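PDB 4UT1: flagellar hook-associated protein from Burkholderia pseudomallei, which probably serves as a structural component of the bacterial flagellum, helping to form the junction between the hook and the filament. Local coordinates for residues Ala100-Tyr105 against Gln156-Leu161; Asn104-Pro109 against Ala598-Ala603; Ala116-Phe121 against Thr592-Tyr597; Thr299-Gln304 against Pro426-Leu431; Leu307-Val312 against Thr364-Ser369. All blocks are in the same frame, centred on the assembly; numbering follows the deposited sequence.

Interaction 1 of 5, residues Ala100-Tyr105 against Gln156-Leu161. With EDO (1,2-ethanediol), chain G.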
# COMPACT_ATOMS: atom_id res chain seq x y z
N ALA A 100 4.50 -20.71 -2.32
CA ALA A 100 4.46 -21.57 -1.15
C ALA A 100 5.46 -21.07 -0.10
O ALA A 100 5.16 -21.01 1.10
CB ALA A 100 4.75 -23.02 -1.52
N GLN A 101 6.65 -20.71 -0.57
CA GLN A 101 7.67 -20.09 0.27
C GLN A 101 7.13 -18.82 0.96
O GLN A 101 7.27 -18.67 2.18
CB GLN A 101 8.93 -19.74 -0.55
CG GLN A 101 10.03 -19.11 0.29
CD GLN A 101 11.20 -18.60 -0.54
OE1 GLN A 101 12.01 -17.81 -0.06
NE2 GLN A 101 11.29 -19.05 -1.78
N LEU A 102 6.53 -17.92 0.19
CA LEU A 102 5.94 -16.71 0.74
C LEU A 102 4.84 -17.04 1.76
O LEU A 102 4.79 -16.47 2.85
CB LEU A 102 5.39 -15.82 -0.38
CG LEU A 102 4.75 -14.51 0.09
CD1 LEU A 102 5.77 -13.61 0.80
CD2 LEU A 102 4.09 -13.79 -1.07
N ASN A 103 3.96 -17.96 1.40
CA ASN A 103 2.83 -18.32 2.25
C ASN A 103 3.26 -18.86 3.61
O ASN A 103 2.69 -18.52 4.66
CB ASN A 103 1.95 -19.35 1.53
CG ASN A 103 0.63 -19.58 2.25
OD1 ASN A 103 -0.04 -18.63 2.66
ND2 ASN A 103 0.27 -20.85 2.43
N ASN A 104 4.27 -19.72 3.59
CA ASN A 104 4.82 -20.32 4.80
C ASN A 104 5.42 -19.23 5.67
O ASN A 104 5.32 -19.26 6.90
CB ASN A 104 5.88 -21.38 4.46
CG ASN A 104 5.28 -22.61 3.81
OD1 ASN A 104 4.07 -22.83 3.86
ND2 ASN A 104 6.13 -23.43 3.20
N TYR A 105 6.04 -18.26 5.01
CA TYR A 105 6.59 -17.12 5.73
C TYR A 105 5.50 -16.27 6.38
O TYR A 105 5.59 -15.95 7.56
CB TYR A 105 7.41 -16.23 4.81
CG TYR A 105 7.79 -14.95 5.51
CD1 TYR A 105 8.85 -14.93 6.42
CD2 TYR A 105 7.07 -13.78 5.31
CE1 TYR A 105 9.19 -13.76 7.08
CE2 TYR A 105 7.41 -12.61 5.97
CZ TYR A 105 8.47 -12.61 6.85
OH TYR A 105 8.80 -11.45 7.50
N GLN A 156 12.21 -6.56 4.70
CA GLN A 156 13.42 -7.29 4.35
C GLN A 156 13.10 -8.60 3.63
O GLN A 156 13.76 -8.95 2.66
CB GLN A 156 14.26 -7.58 5.59
CG GLN A 156 14.82 -6.36 6.30
CD GLN A 156 16.00 -5.74 5.57
OE1 GLN A 156 16.92 -6.44 5.13
NE2 GLN A 156 15.98 -4.41 5.45
N GLN A 157 12.09 -9.33 4.11
CA GLN A 157 11.70 -10.59 3.49
C GLN A 157 11.18 -10.39 2.07
O GLN A 157 11.54 -11.12 1.14
CB GLN A 157 10.64 -11.31 4.32
CG GLN A 157 10.16 -12.63 3.70
CD GLN A 157 11.25 -13.70 3.70
OE1 GLN A 157 11.95 -13.89 4.70
NE2 GLN A 157 11.40 -14.40 2.59
N TYR A 158 10.34 -9.38 1.88
CA TYR A 158 9.84 -9.11 0.55
C TYR A 158 10.97 -8.73 -0.40
O TYR A 158 11.01 -9.23 -1.53
CB TYR A 158 8.75 -8.04 0.58
CG TYR A 158 7.42 -8.68 0.88
CD1 TYR A 158 6.75 -9.41 -0.09
CD2 TYR A 158 6.85 -8.61 2.16
CE1 TYR A 158 5.56 -10.02 0.16
CE2 TYR A 158 5.65 -9.23 2.43
CZ TYR A 158 5.01 -9.93 1.44
OH TYR A 158 3.81 -10.56 1.70
N SER A 159 11.91 -7.90 0.03
CA SER A 159 12.98 -7.49 -0.86
C SER A 159 13.92 -8.67 -1.10
O SER A 159 14.55 -8.77 -2.15
CB SER A 159 13.73 -6.29 -0.28
OG SER A 159 14.33 -6.62 0.95
N GLN A 160 14.02 -9.56 -0.12
CA GLN A 160 14.89 -10.72 -0.27
C GLN A 160 14.33 -11.68 -1.32
O GLN A 160 15.06 -12.16 -2.19
CB GLN A 160 15.09 -11.41 1.09
CG GLN A 160 16.02 -10.62 2.02
CD GLN A 160 15.99 -11.13 3.47
OE1 GLN A 160 15.34 -12.12 3.78
NE2 GLN A 160 16.70 -10.42 4.36
N LEU A 161 13.03 -11.94 -1.24
CA LEU A 161 12.33 -12.70 -2.26
C LEU A 161 12.45 -12.02 -3.63
O LEU A 161 12.65 -12.70 -4.65
CB LEU A 161 10.86 -12.87 -1.88
CG LEU A 161 10.60 -13.93 -0.81
CD1 LEU A 161 9.12 -13.97 -0.47
CD2 LEU A 161 11.08 -15.29 -1.28
C1 EDO G . 18.72 -4.06 0.86
O1 EDO G . 19.85 -4.93 0.75
C2 EDO G . 17.99 -4.44 2.15
O2 EDO G . 16.87 -3.58 2.34
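A chi1 of 171° carries the ring of Y105 away from its own backbone N and out toward Q157, whose side chain runs outward to CG and then bends at chi2 (69°). The two side chains run antiparallel alongside one another, and Q157 CG comes to rest 3.4 Å from the centroid of the Y105 ring, almost on the ring normal. This is a CH-pi contact over the face, and Q157 CB extends it toward the phenol end, lying 3.7 Å from Y105 OH. One turn away, leucines take over. L102 sends its CD1 branch into the angle between two partners, meeting L161 CD1 at 3.6 Å and Y158 CE1 at 3.7 Å; the tyrosine side chain lies roughly at right angles to that of the leucine. Toward the exposed side, the extended chain of Q101 passes alongside L161, and its OE1 sits tightly against L161 CD2 at 3.0 Å. The contact is mainly van der Waals in character, with a CH-pi element, graded from a buried side around L102, L161 and Y158 to an exposed one at Q101 and Y105. On the buried side, the Y158 hydroxyl is hydrogen-bonded to Y600, while T299 and I604 also pack against L102. The short helical segments are nearly antiparallel (170°) with their axes 11.8 Å apart, a separation wide enough for side chains to fill the space between them. Such lengthwise packing of long antiparallel helices is characteristic of an alpha-helical bundle, here the helical domain of FlgK.

Interaction 2 of 5, residues Asn104-Pro109 against Ala598-Ala603. With EDO (1,2-ethanediol), chain P.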
# COMPACT_ATOMS: atom_id res chain seq x y z
N ASN A 104 4.27 -19.72 3.59
CA ASN A 104 4.82 -20.32 4.80
C ASN A 104 5.42 -19.23 5.67
O ASN A 104 5.32 -19.26 6.90
CB ASN A 104 5.88 -21.38 4.46
CG ASN A 104 5.28 -22.61 3.81
OD1 ASN A 104 4.07 -22.83 3.86
ND2 ASN A 104 6.13 -23.43 3.20
N TYR A 105 6.04 -18.26 5.01
CA TYR A 105 6.59 -17.12 5.73
C TYR A 105 5.50 -16.27 6.38
O TYR A 105 5.59 -15.95 7.56
CB TYR A 105 7.41 -16.23 4.81
CG TYR A 105 7.79 -14.95 5.51
CD1 TYR A 105 8.85 -14.93 6.42
CD2 TYR A 105 7.07 -13.78 5.31
CE1 TYR A 105 9.19 -13.76 7.08
CE2 TYR A 105 7.41 -12.61 5.97
CZ TYR A 105 8.47 -12.61 6.85
OH TYR A 105 8.80 -11.45 7.50
N VAL A 106 4.48 -15.90 5.61
CA VAL A 106 3.44 -14.99 6.09
C VAL A 106 2.60 -15.57 7.22
O VAL A 106 2.23 -14.85 8.16
CB VAL A 106 2.51 -14.56 4.95
CG1 VAL A 106 1.33 -13.80 5.48
CG2 VAL A 106 3.27 -13.67 3.97
N GLY A 107 2.28 -16.86 7.14
CA GLY A 107 1.54 -17.52 8.21
C GLY A 107 0.05 -17.19 8.26
O GLY A 107 -0.57 -16.94 7.22
N SER A 108 -0.51 -17.17 9.46
CA SER A 108 -1.95 -17.07 9.65
C SER A 108 -2.52 -15.66 9.43
O SER A 108 -1.90 -14.67 9.81
CB SER A 108 -2.31 -17.56 11.07
OG SER A 108 -3.59 -17.10 11.46
N PRO A 109 -3.72 -15.57 8.83
CA PRO A 109 -4.34 -14.27 8.57
C PRO A 109 -4.79 -13.58 9.84
O PRO A 109 -5.11 -12.40 9.80
CB PRO A 109 -5.54 -14.63 7.68
CG PRO A 109 -5.85 -16.04 8.01
CD PRO A 109 -4.52 -16.69 8.29
N ALA A 598 -5.97 -9.74 7.07
CA ALA A 598 -6.46 -11.09 6.78
C ALA A 598 -6.68 -11.29 5.27
O ALA A 598 -6.41 -12.36 4.74
CB ALA A 598 -7.75 -11.36 7.55
N GLY A 599 -7.16 -10.25 4.60
CA GLY A 599 -7.33 -10.31 3.15
C GLY A 599 -6.00 -10.45 2.43
O GLY A 599 -5.88 -11.21 1.47
N TYR A 600 -5.00 -9.72 2.91
CA TYR A 600 -3.67 -9.75 2.30
C TYR A 600 -3.06 -11.15 2.44
O TYR A 600 -2.48 -11.68 1.49
CB TYR A 600 -2.79 -8.66 2.95
CG TYR A 600 -1.36 -9.06 3.26
CD1 TYR A 600 -0.36 -8.92 2.31
CD2 TYR A 600 -1.02 -9.56 4.51
CE1 TYR A 600 0.93 -9.28 2.58
CE2 TYR A 600 0.28 -9.93 4.80
CZ TYR A 600 1.25 -9.78 3.83
OH TYR A 600 2.54 -10.14 4.10
N VAL A 601 -3.23 -11.76 3.60
CA VAL A 601 -2.69 -13.11 3.82
C VAL A 601 -3.45 -14.13 2.98
O VAL A 601 -2.85 -15.01 2.35
CB VAL A 601 -2.75 -13.51 5.31
CG1 VAL A 601 -2.54 -15.02 5.49
CG2 VAL A 601 -1.70 -12.73 6.10
N ASN A 602 -4.78 -14.00 2.95
CA ASN A 602 -5.61 -14.97 2.25
C ASN A 602 -5.40 -14.94 0.74
O ASN A 602 -5.57 -15.97 0.08
CB ASN A 602 -7.09 -14.73 2.57
CG ASN A 602 -7.46 -15.16 3.97
OD1 ASN A 602 -6.78 -15.99 4.57
ND2 ASN A 602 -8.54 -14.60 4.51
N ALA A 603 -5.04 -13.79 0.19
CA ALA A 603 -4.72 -13.70 -1.24
C ALA A 603 -3.53 -14.60 -1.53
O ALA A 603 -3.52 -15.35 -2.50
CB ALA A 603 -4.42 -12.26 -1.66
C1 EDO P . 4.38 -11.95 8.44
O1 EDO P . 3.84 -11.32 9.62
C2 EDO P . 4.35 -10.99 7.25
O2 EDO P . 3.00 -10.68 6.84
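V106 and V601 lie side by side, pointing oppositely, and their methyl groups are pressed together: V106 CG1 lies 3.3 Å from V601 CG2, tighter than usual for two carbons. The other V601 branch, CG1, is anti to its backbone N (chi1 165°) and reaches the turn that leaves helix 80-106, where it meets G107 O at 3.2 Å. G107 is the first residue to leave helical angles, with a positive phi of 75°, a conformation that favours glycine. The turn delivers P109 across V601 at about a right angle, so that the proline ring packs against one flank of the valine, with P109 CB 3.7 Å from V601 CG1. The same ring also crosses N602, whose OD1 lies 3.6 Å from P109 CG, and its CB faces the methyl of A598 at 3.9 Å. Y600 approaches V106 from the opposite direction, its chi1 of 138° falling off the staggered positions, and brings OH to 3.6 Å from V106 CG2. The phenol oxygen has two polar partners: it is hydrogen-bonded to Y158 and, at 2.8 Å, to O2 of an ethanediol molecule, probably from the crystallisation liquor, the oxygen lying at the edge of the Y600 ring, near its plane. Either hydroxyl of that second pair could be the donor. The contact therefore joins the end of helix 80-106 and the turn beyond it to helix 593-630; A303, Q306 and L307 of helix 287-322 pack on Y600, while Y158 of helix 134-193 touches V106.

Interaction 3 of 5, residues Ala116-Phe121 against Thr592-Tyr597. With EDO (1,2-ethanediol), chain C; EDO (1,2-ethanediol), chain P.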
# COMPACT_ATOMS: atom_id res chain seq x y z
N ALA A 116 0.10 -8.14 16.48
CA ALA A 116 0.89 -7.01 16.97
C ALA A 116 0.06 -5.72 16.93
O ALA A 116 0.15 -4.88 17.83
CB ALA A 116 2.16 -6.84 16.16
N ILE A 117 -0.74 -5.55 15.88
CA ILE A 117 -1.59 -4.36 15.77
C ILE A 117 -2.64 -4.36 16.89
O ILE A 117 -2.79 -3.36 17.61
CB ILE A 117 -2.27 -4.28 14.40
CG1 ILE A 117 -1.24 -4.01 13.32
CG2 ILE A 117 -3.28 -3.14 14.36
CD1 ILE A 117 -1.81 -4.02 11.91
N THR A 118 -3.35 -5.47 17.04
CA THR A 118 -4.35 -5.59 18.11
C THR A 118 -3.76 -5.28 19.48
O THR A 118 -4.37 -4.55 20.29
CB THR A 118 -4.97 -7.01 18.15
OG1 THR A 118 -5.59 -7.29 16.89
CG2 THR A 118 -6.00 -7.11 19.27
N ASN A 119 -2.59 -5.83 19.75
CA ASN A 119 -1.92 -5.65 21.03
C ASN A 119 -1.49 -4.21 21.28
O ASN A 119 -1.53 -3.72 22.42
CB ASN A 119 -0.70 -6.59 21.12
CG ASN A 119 -1.10 -8.03 21.37
OD1 ASN A 119 -2.25 -8.31 21.70
ND2 ASN A 119 -0.15 -8.96 21.22
N TYR A 120 -1.11 -3.52 20.21
CA TYR A 120 -0.72 -2.12 20.34
C TYR A 120 -1.91 -1.29 20.80
O TYR A 120 -1.80 -0.49 21.73
CB TYR A 120 -0.19 -1.55 19.02
CG TYR A 120 0.15 -0.08 19.19
CD1 TYR A 120 1.29 0.31 19.87
CD2 TYR A 120 -0.70 0.92 18.70
CE1 TYR A 120 1.60 1.66 20.05
CE2 TYR A 120 -0.40 2.25 18.87
CZ TYR A 120 0.74 2.61 19.54
OH TYR A 120 1.04 3.94 19.70
N PHE A 121 -3.05 -1.47 20.15
CA PHE A 121 -4.24 -0.72 20.52
C PHE A 121 -4.77 -1.11 21.91
O PHE A 121 -5.20 -0.24 22.65
CB PHE A 121 -5.32 -0.87 19.45
CG PHE A 121 -5.00 -0.14 18.16
CD1 PHE A 121 -4.74 1.23 18.17
CD2 PHE A 121 -4.94 -0.82 16.96
CE1 PHE A 121 -4.43 1.90 17.00
CE2 PHE A 121 -4.64 -0.16 15.78
CZ PHE A 121 -4.38 1.21 15.80
N THR A 592 -11.23 -3.00 8.48
CA THR A 592 -10.28 -2.55 9.50
C THR A 592 -8.86 -2.97 9.12
O THR A 592 -8.66 -3.66 8.12
CB THR A 592 -10.62 -3.14 10.87
OG1 THR A 592 -10.37 -4.55 10.85
CG2 THR A 592 -12.08 -2.90 11.22
N LEU A 593 -7.89 -2.53 9.91
CA LEU A 593 -6.50 -2.87 9.66
C LEU A 593 -6.29 -4.39 9.72
O LEU A 593 -5.63 -4.96 8.85
CB LEU A 593 -5.59 -2.17 10.68
CG LEU A 593 -5.51 -0.65 10.58
CD1 LEU A 593 -4.75 -0.06 11.75
CD2 LEU A 593 -4.87 -0.25 9.27
N THR A 594 -6.84 -5.04 10.74
CA THR A 594 -6.63 -6.47 10.91
C THR A 594 -7.47 -7.24 9.90
O THR A 594 -7.07 -8.31 9.43
CB THR A 594 -6.99 -6.94 12.34
OG1 THR A 594 -8.32 -6.53 12.65
CG2 THR A 594 -6.02 -6.34 13.35
N GLY A 595 -8.63 -6.68 9.56
CA GLY A 595 -9.45 -7.26 8.51
C GLY A 595 -8.73 -7.18 7.17
O GLY A 595 -8.77 -8.12 6.38
N ALA A 596 -8.06 -6.06 6.93
CA ALA A 596 -7.29 -5.89 5.70
C ALA A 596 -6.08 -6.82 5.70
O ALA A 596 -5.73 -7.39 4.68
CB ALA A 596 -6.86 -4.44 5.53
N TYR A 597 -5.44 -6.97 6.86
CA TYR A 597 -4.34 -7.94 6.99
C TYR A 597 -4.78 -9.35 6.63
O TYR A 597 -4.03 -10.09 5.98
CB TYR A 597 -3.78 -7.95 8.41
CG TYR A 597 -2.55 -8.82 8.56
CD1 TYR A 597 -1.31 -8.36 8.14
CD2 TYR A 597 -2.64 -10.10 9.09
CE1 TYR A 597 -0.19 -9.15 8.26
CE2 TYR A 597 -1.51 -10.89 9.22
CZ TYR A 597 -0.29 -10.41 8.80
OH TYR A 597 0.84 -11.18 8.91
C1 EDO C . 4.11 -7.55 22.40
O1 EDO C . 4.82 -6.43 22.93
C2 EDO C . 2.77 -7.08 21.81
O2 EDO C . 2.65 -7.43 20.42
C1 EDO P . 4.38 -11.95 8.44
O1 EDO P . 3.84 -11.32 9.62
C2 EDO P . 4.35 -10.99 7.25
O2 EDO P . 3.00 -10.68 6.84
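I117 and T594 mark the closest backbone approach, their CA atoms 7.3 Å apart, where the short helical segments 116-121 and 593-597 run antiparallel at 173° with axes 10.6 Å apart. The side chains between them meet loosely and mostly through methyl groups. I117 points at the other helix and divides its CG2 between L593 CD1 and T594 CG2, each 4.3 Å away. L593 CD1 also reaches the edge of the F121 ring, near its plane and 4.0 Å from CE2, with the two side chains crossing at about a right angle. On the more exposed flank, T594 presents its CG2 to T118 OG1 at 3.7 Å, a methyl-to-oxygen packing contact; the T118 hydroxyl itself is hydrogen-bonded to A114 O within its own helix. The start of helix 593-630 is fixed by T592 at the N-cap, whose OG1 accepts from G595 N at 3.0 Å with an N-H...O angle of 155°. One turn farther along, the OH of Y597 is hydrogen-bonded at 3.0 Å to O2 of an ethanediol molecule. V318 packs on F121 and S313 on L593, both from helix 287-322, while L147 of helix 134-193 touches I117. Four helices thus converge here, the arrangement of an antiparallel bundle in which a capped C-terminal helix lies against helices from the N-terminal half of the chain.

Interaction 4 of 5, residues Thr299-Gln304 against Pro426-Leu431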
# COMPACT_ATOMS: atom_id res chain seq x y z
N THR A 299 1.72 -11.82 -7.38
CA THR A 299 1.67 -12.18 -5.97
C THR A 299 2.59 -11.31 -5.12
O THR A 299 2.14 -10.65 -4.19
CB THR A 299 2.03 -13.68 -5.76
OG1 THR A 299 0.99 -14.51 -6.28
CG2 THR A 299 2.23 -14.00 -4.28
N LEU A 300 3.88 -11.32 -5.44
CA LEU A 300 4.88 -10.66 -4.60
C LEU A 300 4.70 -9.14 -4.48
O LEU A 300 4.56 -8.61 -3.37
CB LEU A 300 6.28 -10.94 -5.15
CG LEU A 300 7.44 -10.47 -4.26
CD1 LEU A 300 7.54 -11.36 -3.03
CD2 LEU A 300 8.76 -10.48 -5.04
N ASP A 301 4.69 -8.44 -5.61
CA ASP A 301 4.61 -7.00 -5.59
C ASP A 301 3.25 -6.53 -5.06
O ASP A 301 3.19 -5.58 -4.30
CB ASP A 301 4.92 -6.41 -6.98
CG ASP A 301 6.40 -6.56 -7.37
OD1 ASP A 301 7.20 -6.97 -6.50
OD2 ASP A 301 6.76 -6.30 -8.54
N PRO A 302 2.15 -7.21 -5.45
CA PRO A 302 0.89 -6.78 -4.83
C PRO A 302 0.90 -7.00 -3.33
O PRO A 302 0.39 -6.15 -2.59
CB PRO A 302 -0.16 -7.67 -5.51
CG PRO A 302 0.44 -7.94 -6.86
CD PRO A 302 1.91 -8.12 -6.58
N ALA A 303 1.47 -8.11 -2.88
CA ALA A 303 1.45 -8.42 -1.46
C ALA A 303 2.21 -7.35 -0.69
O ALA A 303 1.75 -6.92 0.36
CB ALA A 303 2.04 -9.79 -1.18
N GLN A 304 3.36 -6.92 -1.19
CA GLN A 304 4.09 -5.91 -0.44
C GLN A 304 3.38 -4.56 -0.47
O GLN A 304 3.41 -3.83 0.52
CB GLN A 304 5.52 -5.75 -0.95
CG GLN A 304 6.33 -4.89 0.02
CD GLN A 304 7.78 -4.82 -0.30
OE1 GLN A 304 8.25 -5.42 -1.28
NE2 GLN A 304 8.53 -4.09 0.52
N PRO A 426 3.39 3.83 -4.10
CA PRO A 426 3.05 4.64 -2.92
C PRO A 426 3.30 3.93 -1.59
O PRO A 426 3.56 4.63 -0.62
CB PRO A 426 1.56 4.92 -3.10
CG PRO A 426 1.31 4.71 -4.60
CD PRO A 426 2.21 3.57 -4.94
N THR A 427 3.24 2.60 -1.55
CA THR A 427 3.29 1.89 -0.27
C THR A 427 4.31 0.75 -0.15
O THR A 427 4.52 0.25 0.94
CB THR A 427 1.92 1.27 0.08
OG1 THR A 427 1.53 0.34 -0.94
CG2 THR A 427 0.85 2.36 0.23
N ARG A 428 4.93 0.36 -1.26
CA ARG A 428 5.88 -0.76 -1.18
C ARG A 428 6.96 -0.50 -0.15
O ARG A 428 7.30 -1.38 0.65
CB ARG A 428 6.54 -1.04 -2.54
CG ARG A 428 7.44 -2.27 -2.48
CD ARG A 428 8.20 -2.53 -3.77
NE ARG A 428 7.32 -2.84 -4.89
CZ ARG A 428 7.74 -3.03 -6.14
NH1 ARG A 428 9.04 -2.93 -6.42
NH2 ARG A 428 6.86 -3.31 -7.10
N GLY A 429 7.52 0.71 -0.18
CA GLY A 429 8.62 1.10 0.70
C GLY A 429 8.28 1.50 2.12
O GLY A 429 9.17 1.81 2.92
N ALA A 430 7.00 1.49 2.46
CA ALA A 430 6.58 1.93 3.78
C ALA A 430 7.15 1.03 4.88
O ALA A 430 7.39 1.49 6.00
CB ALA A 430 5.06 1.96 3.87
N LEU A 431 7.36 -0.24 4.55
CA LEU A 431 7.85 -1.20 5.54
C LEU A 431 9.29 -0.95 5.93
O LEU A 431 9.64 -1.06 7.11
CB LEU A 431 7.72 -2.63 5.00
CG LEU A 431 6.34 -3.11 4.56
CD1 LEU A 431 6.40 -4.55 4.08
CD2 LEU A 431 5.32 -2.92 5.71
O HOH W 1 4.69 -3.31 -4.24
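The dense part of this buried contact is the crossing of Q304 over R428, at about a right angle, where Q304 CD sits 3.4 Å from R428 CG. The glutamine chain is extended, and lays its amide against the aliphatic part of the arginine, with its plane 25° from that of the guanidinium. Q304 OE1 is hydrogen-bonded to R162, which helps to hold the amide. Here helix 287-322, kinked where P302 can offer no N-H, meets the type I beta turn T427-A430 that follows strand 421-425 of the antiparallel D2-like sheet, so the contact fastens that sheet region to the helical bundle. Packing is slacker on the other side of the glutamine, where L431 CD1 approaches Q304 CG at 4.1 Å. Toward D301 the contact becomes electrostatic and hydrated. D301 OD2 lies 3.3 Å from R428 NH2, a salt bridge of charges alone, because the oxygen stands well out of the guanidinium plane and no N-H points at it; OD1 lies over the same group, offset toward its rim. A water lies alongside, at the edge of the guanidinium and in its plane, accepting from R428 NE at 2.7 Å and hydrogen-bonded to D301 O at 2.7 Å. R428 has further salt-bridge partners in D256 and D370, and D301 has one in R162, although E259 brings a like charge close to D301.

Interaction 5 of 5, residues Leu307-Val312 against Thr364-Ser369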
# COMPACT_ATOMS: atom_id res chain seq x y z
N LEU A 307 0.61 -4.88 2.20
CA LEU A 307 1.08 -4.86 3.57
C LEU A 307 1.67 -3.49 3.88
O LEU A 307 1.50 -2.98 4.97
CB LEU A 307 2.12 -5.96 3.81
CG LEU A 307 2.66 -6.02 5.25
CD1 LEU A 307 1.53 -6.28 6.25
CD2 LEU A 307 3.74 -7.08 5.36
N GLY A 308 2.33 -2.88 2.90
CA GLY A 308 2.81 -1.52 3.05
C GLY A 308 1.68 -0.54 3.31
O GLY A 308 1.82 0.41 4.10
N ALA A 309 0.56 -0.79 2.66
CA ALA A 309 -0.61 0.08 2.82
C ALA A 309 -1.13 0.03 4.26
O ALA A 309 -1.55 1.05 4.80
CB ALA A 309 -1.72 -0.31 1.83
N LEU A 310 -1.09 -1.16 4.88
CA LEU A 310 -1.49 -1.27 6.28
C LEU A 310 -0.60 -0.43 7.19
O LEU A 310 -1.10 0.28 8.07
CB LEU A 310 -1.48 -2.72 6.74
CG LEU A 310 -2.39 -3.69 5.98
CD1 LEU A 310 -2.45 -5.02 6.72
CD2 LEU A 310 -3.78 -3.09 5.77
N ALA A 311 0.71 -0.52 6.99
CA ALA A 311 1.67 0.28 7.75
C ALA A 311 1.37 1.78 7.65
O ALA A 311 1.37 2.50 8.66
CB ALA A 311 3.10 -0.01 7.28
N VAL A 312 1.12 2.25 6.43
CA VAL A 312 0.85 3.66 6.20
C VAL A 312 -0.44 4.06 6.90
O VAL A 312 -0.48 5.05 7.60
CB VAL A 312 0.75 4.00 4.71
CG1 VAL A 312 0.22 5.43 4.52
CG2 VAL A 312 2.10 3.85 4.03
N THR A 364 -4.61 8.09 5.86
CA THR A 364 -5.27 7.02 6.61
C THR A 364 -5.98 6.07 5.66
O THR A 364 -6.34 4.96 6.03
CB THR A 364 -6.30 7.55 7.64
OG1 THR A 364 -7.38 8.18 6.95
CG2 THR A 364 -5.65 8.54 8.61
N GLN A 365 -6.19 6.53 4.42
CA GLN A 365 -6.75 5.66 3.39
C GLN A 365 -5.84 5.63 2.17
O GLN A 365 -6.15 6.20 1.12
CB GLN A 365 -8.15 6.13 2.99
CG GLN A 365 -9.11 6.24 4.17
CD GLN A 365 -10.44 6.84 3.77
OE1 GLN A 365 -11.37 6.12 3.40
NE2 GLN A 365 -10.54 8.16 3.81
N PRO A 366 -4.70 4.95 2.29
CA PRO A 366 -3.72 4.90 1.21
C PRO A 366 -4.16 3.96 0.09
O PRO A 366 -5.09 3.17 0.26
CB PRO A 366 -2.46 4.36 1.90
CG PRO A 366 -2.99 3.51 2.98
CD PRO A 366 -4.27 4.16 3.46
N THR A 367 -3.49 4.07 -1.05
CA THR A 367 -3.66 3.11 -2.12
C THR A 367 -3.04 1.78 -1.71
O THR A 367 -2.28 1.74 -0.74
CB THR A 367 -2.98 3.60 -3.41
OG1 THR A 367 -1.63 3.97 -3.11
CG2 THR A 367 -3.73 4.83 -3.95
N THR A 368 -3.37 0.72 -2.44
CA THR A 368 -2.91 -0.62 -2.09
C THR A 368 -2.20 -1.35 -3.23
O THR A 368 -1.83 -2.53 -3.06
CB THR A 368 -4.07 -1.52 -1.63
OG1 THR A 368 -5.05 -1.58 -2.67
CG2 THR A 368 -4.71 -0.97 -0.35
N SER A 369 -2.03 -0.68 -4.37
CA SER A 369 -1.34 -1.29 -5.53
C SER A 369 -0.11 -0.51 -5.99
O SER A 369 0.38 0.38 -5.29
CB SER A 369 -2.32 -1.45 -6.71
OG SER A 369 -1.75 -2.30 -7.71
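The loop that links strands 356-360 and 371-375 of the D2-like region turns P366 toward helix 287-322, where A309 and V312, one helical turn apart, receive it. V312 and P366 pass flank to flank, headed opposite ways: with chi1 at 170°, V312 CG1 is directed along the proline ring and lies 3.9 Å from P366 CB. The ring's CG reaches farther, to 3.4 Å from A309 O, and passes the A309 methyl at 4.2 Å. That methyl is the other focus of the contact. A309 CB sits 3.3 Å from T367 O, so a loop carbonyl rather than a side chain approaches it there, and T368 adds its CG2 at 3.8 Å. Consistent with the small size of alanine, the backbones come close here, with A309 CA 5.5 Å from T368 CA. In the fold this is an irregular segment of a beta domain laid along one side of a long bundle helix. It is largely buried, and F360 packs against both P366 and V312. A polar tie lies just beyond, where T364 O is hydrogen-bonded to S313 OG of the same helix, and T427 flanks A309 at the other end.

The five contacts cluster near the middle of the elongated chain, their centres 9 to 21 Å apart. Interactions 1, 2 and 3 lie within the helical bundle: 1 and 2 share helix 80-106, and 2 and 3 share helix 593-630, which brings the C-terminal helix back against the N-terminal ones. Interactions 4 and 5, with centres 9 Å apart, share helix 287-322 and attach the D2-like region to it. Along the chain, 5 is nested within 4, and 4 within both 2 and 3. The pair Y158-Y600 couples interaction 1 to 2, and L310 links 5 to 3. Helix 287-322 thus joins the bundle to the D2-like beta region, one of several beta regions along the chain.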